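Long-range contacts in probable thiol peroxidase (Chromobacterium violaceum, PDB 3KEB), which probably reduces peroxides with thiol chemistry, as a redoxin-family peroxidase of the thioredoxin-fold clan: residues D26-F31 and A145-H150; P50-T55 and P81-I86; I88-P93 and L111-G116. One frame throughout, in Å; residues are numbered along the deposited sequence.

Contact 1: D26-F31 and A145-H150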
# COMPACT_ATOMS: atom_id res chain seq x y z
N ASP A 26 -8.48 11.29 25.41
CA ASP A 26 -7.11 11.35 24.89
C ASP A 26 -6.96 12.42 23.80
O ASP A 26 -7.91 12.68 23.03
CB ASP A 26 -6.67 10.02 24.25
CG ASP A 26 -6.46 8.90 25.22
OD1 ASP A 26 -6.51 9.10 26.46
OD2 ASP A 26 -6.20 7.76 24.70
N TYR A 27 -5.77 13.02 23.72
CA TYR A 27 -5.35 13.78 22.55
C TYR A 27 -4.86 12.77 21.50
O TYR A 27 -4.20 11.78 21.86
CB TYR A 27 -4.26 14.78 22.89
CG TYR A 27 -4.74 16.03 23.60
CD1 TYR A 27 -5.14 17.17 22.88
CD2 TYR A 27 -4.81 16.08 24.96
CE1 TYR A 27 -5.56 18.33 23.54
CE2 TYR A 27 -5.24 17.23 25.61
CZ TYR A 27 -5.62 18.34 24.88
OH TYR A 27 -6.04 19.47 25.56
N LEU A 28 -5.26 12.96 20.24
CA LEU A 28 -4.78 12.08 19.16
C LEU A 28 -3.28 11.99 19.12
O LEU A 28 -2.54 13.03 19.27
CB LEU A 28 -5.31 12.52 17.80
CG LEU A 28 -6.81 12.48 17.50
CD1 LEU A 28 -7.13 13.33 16.30
CD2 LEU A 28 -7.32 11.04 17.33
N PRO A 29 -2.77 10.76 18.93
CA PRO A 29 -1.32 10.64 18.64
C PRO A 29 -0.96 11.32 17.34
O PRO A 29 -1.76 11.32 16.40
CB PRO A 29 -1.09 9.11 18.53
CG PRO A 29 -2.14 8.52 19.40
CD PRO A 29 -3.37 9.43 19.09
N SER A 30 0.24 11.90 17.29
CA SER A 30 0.72 12.54 16.11
C SER A 30 0.88 11.49 15.04
O SER A 30 1.02 10.30 15.32
CB SER A 30 2.04 13.25 16.36
OG SER A 30 3.01 12.28 16.69
N PHE A 31 0.78 11.91 13.80
CA PHE A 31 1.08 11.01 12.69
C PHE A 31 1.81 11.77 11.58
O PHE A 31 1.70 13.01 11.48
CB PHE A 31 -0.19 10.26 12.20
CG PHE A 31 -1.32 11.12 11.68
CD1 PHE A 31 -2.55 11.12 12.36
CD2 PHE A 31 -1.22 11.84 10.49
CE1 PHE A 31 -3.61 11.85 11.88
CE2 PHE A 31 -2.30 12.62 10.01
CZ PHE A 31 -3.50 12.61 10.68
N ALA A 145 -11.85 19.79 17.34
CA ALA A 145 -10.86 20.59 16.65
C ALA A 145 -9.56 20.72 17.46
O ALA A 145 -8.51 20.99 16.88
CB ALA A 145 -11.42 21.97 16.32
N ALA A 146 -9.63 20.44 18.78
CA ALA A 146 -8.44 20.36 19.63
C ALA A 146 -7.74 18.98 19.58
O ALA A 146 -6.78 18.72 20.33
CB ALA A 146 -8.85 20.69 21.13
N ASN A 147 -8.24 18.10 18.74
CA ASN A 147 -7.80 16.70 18.61
C ASN A 147 -7.98 15.87 19.86
O ASN A 147 -7.29 14.90 20.07
CB ASN A 147 -6.37 16.62 18.05
CG ASN A 147 -6.27 17.24 16.67
OD1 ASN A 147 -7.21 17.09 15.80
ND2 ASN A 147 -5.22 18.00 16.46
N VAL A 148 -8.97 16.22 20.67
CA VAL A 148 -9.38 15.38 21.78
C VAL A 148 -10.43 14.40 21.31
O VAL A 148 -11.39 14.77 20.61
CB VAL A 148 -9.91 16.24 22.95
CG1 VAL A 148 -10.59 15.36 23.98
CG2 VAL A 148 -8.77 17.00 23.56
N VAL A 149 -10.25 13.14 21.72
CA VAL A 149 -11.15 12.05 21.34
C VAL A 149 -12.46 12.10 22.13
O VAL A 149 -12.43 12.18 23.37
CB VAL A 149 -10.44 10.68 21.53
CG1 VAL A 149 -11.36 9.48 21.20
CG2 VAL A 149 -9.22 10.57 20.60
N HIS A 150 -13.59 12.07 21.42
CA HIS A 150 -14.96 11.98 22.03
C HIS A 150 -15.61 10.59 21.94
O HIS A 150 -16.45 10.20 22.78
CB HIS A 150 -15.91 12.99 21.38
CG HIS A 150 -15.60 14.41 21.71
ND1 HIS A 150 -16.46 15.22 22.41
CD2 HIS A 150 -14.51 15.16 21.45
CE1 HIS A 150 -15.91 16.41 22.57
NE2 HIS A 150 -14.72 16.39 22.00
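Y27 and V148 meet in a single beta bridge, with their CA atoms 4.4 Å apart, where the loop before strand 32-35 runs along the turn between strands 139-143 and 149-154 at the edge of a thioredoxin-fold sheet. Two backbone hydrogen bonds flank the pair: V149 N gives to D26 O at 2.7 Å and L28 N to N147 O at 2.8 Å, both nearly straight. Each acceptor also takes a CA-H...O contact, V148 CA reaching D26 O and Y27 CA reaching N147 O. D144 holds the turn, its carboxylate accepting from V148 N and H150 NE2.

Side-chain packing divides between two sides. Toward the sheet, L28 crosses N147 and V149 at about a right angle: CD2 lies 3.8 Å from V149 CG2, while CD1 rests against CB and OD1 of N147, and I141 and A143 of strand 139-143 back the leucine.

On the outer side a CH-pi contact prevails. With CG1 of V148 anti to the backbone N (chi1 169°), CG2 is left beside that N and sits over one face of the Y27 ring, 3.6 Å from the centroid. At the ring's edge, near its plane, A146 O approaches Y27 CD1 to 3.4 Å.

Contact 2: P50-T55 and P81-I86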
# COMPACT_ATOMS: atom_id res chain seq x y z
N PRO A 50 -13.08 19.68 13.56
CA PRO A 50 -13.31 18.38 14.13
C PRO A 50 -13.17 17.36 13.03
O PRO A 50 -13.26 17.71 11.86
CB PRO A 50 -14.74 18.43 14.65
CG PRO A 50 -15.36 19.67 14.06
CD PRO A 50 -14.29 20.52 13.52
N LYS A 51 -12.91 16.14 13.42
CA LYS A 51 -12.73 15.06 12.44
C LYS A 51 -13.13 13.73 12.86
O LYS A 51 -13.23 13.42 14.03
CB LYS A 51 -11.31 15.02 11.97
CG LYS A 51 -10.28 14.96 13.01
CD LYS A 51 -9.38 16.02 12.57
CE LYS A 51 -8.35 16.38 13.50
NZ LYS A 51 -8.13 17.93 13.39
N LEU A 52 -13.39 12.93 11.84
CA LEU A 52 -13.81 11.54 11.97
C LEU A 52 -12.72 10.76 11.24
O LEU A 52 -12.61 10.81 10.01
CB LEU A 52 -15.19 11.34 11.32
CG LEU A 52 -15.87 10.05 11.71
CD1 LEU A 52 -16.11 9.87 13.28
CD2 LEU A 52 -17.23 9.93 10.99
N ILE A 53 -11.84 10.13 12.01
CA ILE A 53 -10.77 9.28 11.45
C ILE A 53 -11.27 7.83 11.32
O ILE A 53 -11.90 7.31 12.23
CB ILE A 53 -9.51 9.35 12.30
CG1 ILE A 53 -8.95 10.78 12.31
CG2 ILE A 53 -8.45 8.32 11.85
CD1 ILE A 53 -7.87 10.95 13.22
N VAL A 54 -11.06 7.23 10.17
CA VAL A 54 -11.46 5.87 9.94
C VAL A 54 -10.30 5.15 9.31
O VAL A 54 -9.76 5.64 8.30
CB VAL A 54 -12.68 5.79 8.97
CG1 VAL A 54 -12.97 4.39 8.58
CG2 VAL A 54 -13.98 6.38 9.64
N THR A 55 -9.95 4.01 9.89
CA THR A 55 -9.03 3.09 9.26
C THR A 55 -9.87 2.01 8.60
O THR A 55 -10.88 1.54 9.15
CB THR A 55 -8.07 2.48 10.28
OG1 THR A 55 -8.84 1.90 11.38
CG2 THR A 55 -7.10 3.55 10.78
N PRO A 81 -21.93 17.93 8.23
CA PRO A 81 -21.04 18.44 7.18
C PRO A 81 -19.77 19.11 7.70
O PRO A 81 -18.84 19.31 6.90
CB PRO A 81 -21.89 19.45 6.42
CG PRO A 81 -23.03 19.85 7.37
CD PRO A 81 -23.26 18.56 8.17
N HIS A 82 -19.65 19.40 9.00
CA HIS A 82 -18.48 20.14 9.46
C HIS A 82 -17.39 19.22 9.99
O HIS A 82 -16.35 19.69 10.44
CB HIS A 82 -18.88 21.19 10.49
CG HIS A 82 -19.88 22.17 9.98
ND1 HIS A 82 -20.51 23.08 10.80
CD2 HIS A 82 -20.36 22.40 8.74
CE1 HIS A 82 -21.35 23.81 10.09
NE2 HIS A 82 -21.27 23.43 8.83
N LEU A 83 -17.65 17.93 9.93
CA LEU A 83 -16.79 16.90 10.43
C LEU A 83 -15.95 16.41 9.25
O LEU A 83 -16.51 15.89 8.24
CB LEU A 83 -17.67 15.81 11.01
CG LEU A 83 -17.27 15.09 12.29
CD1 LEU A 83 -17.20 16.05 13.45
CD2 LEU A 83 -18.27 13.98 12.60
N LYS A 84 -14.65 16.57 9.37
CA LYS A 84 -13.70 16.19 8.31
C LYS A 84 -13.43 14.68 8.39
O LYS A 84 -12.87 14.19 9.39
CB LYS A 84 -12.38 16.98 8.44
CG LYS A 84 -11.30 16.61 7.48
CD LYS A 84 -11.70 16.92 6.01
CE LYS A 84 -10.63 16.55 4.98
NZ LYS A 84 -11.08 17.05 3.64
N LEU A 85 -13.78 13.98 7.32
CA LEU A 85 -13.57 12.53 7.22
C LEU A 85 -12.15 12.30 6.70
O LEU A 85 -11.77 12.81 5.60
CB LEU A 85 -14.59 11.91 6.25
CG LEU A 85 -14.47 10.38 6.09
CD1 LEU A 85 -14.46 9.67 7.46
CD2 LEU A 85 -15.52 9.83 5.22
N ILE A 86 -11.36 11.60 7.52
CA ILE A 86 -9.96 11.25 7.23
C ILE A 86 -9.86 9.69 7.21
O ILE A 86 -10.01 9.03 8.25
CB ILE A 86 -8.98 11.81 8.28
CG1 ILE A 86 -9.09 13.35 8.34
CG2 ILE A 86 -7.56 11.41 7.91
CD1 ILE A 86 -8.35 13.98 9.54
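L52 carries the centre of this pairing: its backbone N and O both bond to strand 84-86, which runs parallel to strand 51-55 with 17° between their axes. The exchange shows how a parallel pair satisfies its backbone, one residue bonding to the two that flank its partner L85. L52 N gives to K84 O at 2.8 Å, and L52 O accepts from I86 N at 2.9 Å. The ladder continues in both directions, K84 N giving to P50 O at 3.1 Å and V54 N to I86 O. The donors do not all approach alike: L52 N stands above the carbonyl plane of K84, 37° out of it, whereas V54 N meets I86 O nearly in line with its C=O bond. CA-H...O contacts add to L52 O from L85 and to I86 O from I53.

The two lysine ammonium groups find partners beyond the pair. K51 NZ gives to the carbonyls of F46 and T49, and K84 NZ to that of N107. The aliphatic part of K51 crosses I86, CD lying 3.8 Å from I86 CD1. On this same face I53 and I86 lie side by side, pointing the same way. On the face of L52 and L85, L85 has CG anti to its backbone N (chi1 -179°), and its CD1 touches V54 CG2 at 4.0 Å.

These strands are the two beta members of a beta-alpha-beta unit. Its helix 67-77 packs through T73 and L77 on the face of L52 and L85, while strand 139-143 bonds to the other edge of strand 51-55 and strand 109-112 to that of strand 84-89.

Contact 3: I88-P93 and L111-G116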
# COMPACT_ATOMS: atom_id res chain seq x y z
N ILE A 88 -7.63 6.36 6.54
CA ILE A 88 -6.25 5.94 6.61
C ILE A 88 -6.19 4.44 6.29
O ILE A 88 -6.97 3.65 6.87
CB ILE A 88 -5.60 6.20 7.99
CG1 ILE A 88 -5.72 7.71 8.32
CG2 ILE A 88 -4.10 5.71 8.01
CD1 ILE A 88 -5.29 8.10 9.74
N THR A 89 -5.29 4.07 5.37
CA THR A 89 -5.09 2.68 5.06
C THR A 89 -3.67 2.37 4.65
O THR A 89 -2.83 3.26 4.49
CB THR A 89 -6.00 2.16 3.91
OG1 THR A 89 -5.47 2.58 2.66
CG2 THR A 89 -7.48 2.67 3.96
N VAL A 90 -3.42 1.10 4.42
CA VAL A 90 -2.14 0.61 3.93
C VAL A 90 -1.95 0.73 2.44
O VAL A 90 -0.86 0.44 1.92
CB VAL A 90 -1.90 -0.88 4.38
CG1 VAL A 90 -2.56 -1.90 3.44
CG2 VAL A 90 -0.42 -1.14 4.52
N ASP A 91 -3.01 1.14 1.75
CA ASP A 91 -2.93 1.30 0.30
C ASP A 91 -1.86 2.30 -0.09
O ASP A 91 -1.56 3.24 0.68
CB ASP A 91 -4.26 1.78 -0.26
CG ASP A 91 -5.36 0.83 -0.02
OD1 ASP A 91 -5.19 -0.37 -0.37
OD2 ASP A 91 -6.44 1.27 0.47
N SER A 92 -1.31 2.12 -1.28
CA SER A 92 -0.36 3.09 -1.81
C SER A 92 -1.09 4.43 -2.10
O SER A 92 -2.29 4.43 -2.44
CB SER A 92 0.28 2.61 -3.09
OG SER A 92 -0.71 2.48 -4.10
N PRO A 93 -0.35 5.55 -2.05
CA PRO A 93 -0.95 6.77 -2.55
C PRO A 93 -1.52 6.63 -3.96
O PRO A 93 -2.59 7.18 -4.25
CB PRO A 93 0.20 7.76 -2.51
CG PRO A 93 1.08 7.29 -1.39
CD PRO A 93 0.98 5.77 -1.45
N LEU A 111 -5.30 8.85 3.19
CA LEU A 111 -3.93 8.83 3.67
C LEU A 111 -3.43 7.41 3.72
O LEU A 111 -4.14 6.51 4.16
CB LEU A 111 -3.84 9.42 5.08
CG LEU A 111 -4.52 10.79 5.26
CD1 LEU A 111 -4.18 11.31 6.68
CD2 LEU A 111 -4.12 11.82 4.18
N SER A 112 -2.17 7.25 3.33
CA SER A 112 -1.47 6.00 3.26
C SER A 112 -0.44 5.94 4.37
O SER A 112 0.23 6.95 4.71
CB SER A 112 -0.75 5.91 1.93
OG SER A 112 0.16 4.83 1.94
N THR A 113 -0.28 4.74 4.91
CA THR A 113 0.72 4.52 5.93
C THR A 113 2.08 4.14 5.36
O THR A 113 3.00 3.76 6.12
CB THR A 113 0.30 3.43 6.89
OG1 THR A 113 0.12 2.20 6.20
CG2 THR A 113 -1.05 3.80 7.58
N LEU A 114 2.26 4.25 4.05
CA LEU A 114 3.58 3.80 3.54
C LEU A 114 4.76 4.63 4.08
O LEU A 114 5.79 4.09 4.29
CB LEU A 114 3.61 3.64 2.01
CG LEU A 114 4.19 4.77 1.23
CD1 LEU A 114 4.29 4.52 -0.28
CD2 LEU A 114 3.27 5.93 1.56
N ARG A 115 4.61 5.93 4.35
CA ARG A 115 5.78 6.73 4.75
C ARG A 115 6.25 6.31 6.15
O ARG A 115 7.43 6.45 6.49
CB ARG A 115 5.51 8.24 4.60
CG ARG A 115 6.42 9.19 5.36
CD ARG A 115 7.84 9.10 4.90
NE ARG A 115 8.74 9.33 6.02
CZ ARG A 115 9.16 10.51 6.43
NH1 ARG A 115 8.81 11.62 5.79
NH2 ARG A 115 9.97 10.58 7.48
N GLY A 116 5.36 5.74 6.94
CA GLY A 116 5.78 5.16 8.20
C GLY A 116 4.72 4.24 8.76
O GLY A 116 3.71 4.70 9.30
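I88 and L111 pair as parallel neighbours where strands 84-89 and 109-112 of a beta-alpha-beta unit end, helix 93-103 making the connection between them. The CG2 methyl of I88 meets T113 CG2 at 3.6 Å, the two side chains crossing at about a right angle.

T89 closes the ladder: T89 N gives to L111 O and T89 O accepts from T113 N, both bonds 3.0 Å long. Its hydroxyl also shapes the turn that follows: OG1 gives to D91 OD2 and accepts from D91 N, an ST turn. V90 brings its CA near T113 OG1, which is hydrogen-bonded to R117 NH2.

D91 is bound at both ends. Its carboxylate bonds S58 OG and V59 N of its own chain and S92 OG of the second subunit, and its backbone O accepts from S112 OG at 2.7 Å. S92 N-caps helix 93-103 through a bond from S95 N to its OG, and that same oxygen bonds D91 of the second subunit.

P93 begins the helix and packs CD 3.7 Å from L114 CD1. Beside it, S112 OG lies anti to its backbone N (chi1 168°); besides giving to D91 O, this oxygen accepts from L114 N at 3.0 Å, a second ST turn.

Overall arrangement
Contacts 2 and 3 lie in the central sheet and share strand 84-89, pairing its two edges with strands 51-55 and 109-112; their centres are about 17 Å apart, and V54 O to I88 N, a probable hydrogen bond, carries the first ladder on toward the second. Contact 1, partly buried and nearer the surface, closes the longer chain loop in which both are nested and meets contact 2 where L28 packs on I53. Chemistry follows place: contact 2 is a regular parallel ladder with mostly apolar side chains, its two lysines bonded to carbonyls beyond the pair, contact 3 hands over from ladder to hydroxyl and carboxylate bonds at the subunit interface, and contact 1 has one bridge and a methyl-on-ring contact.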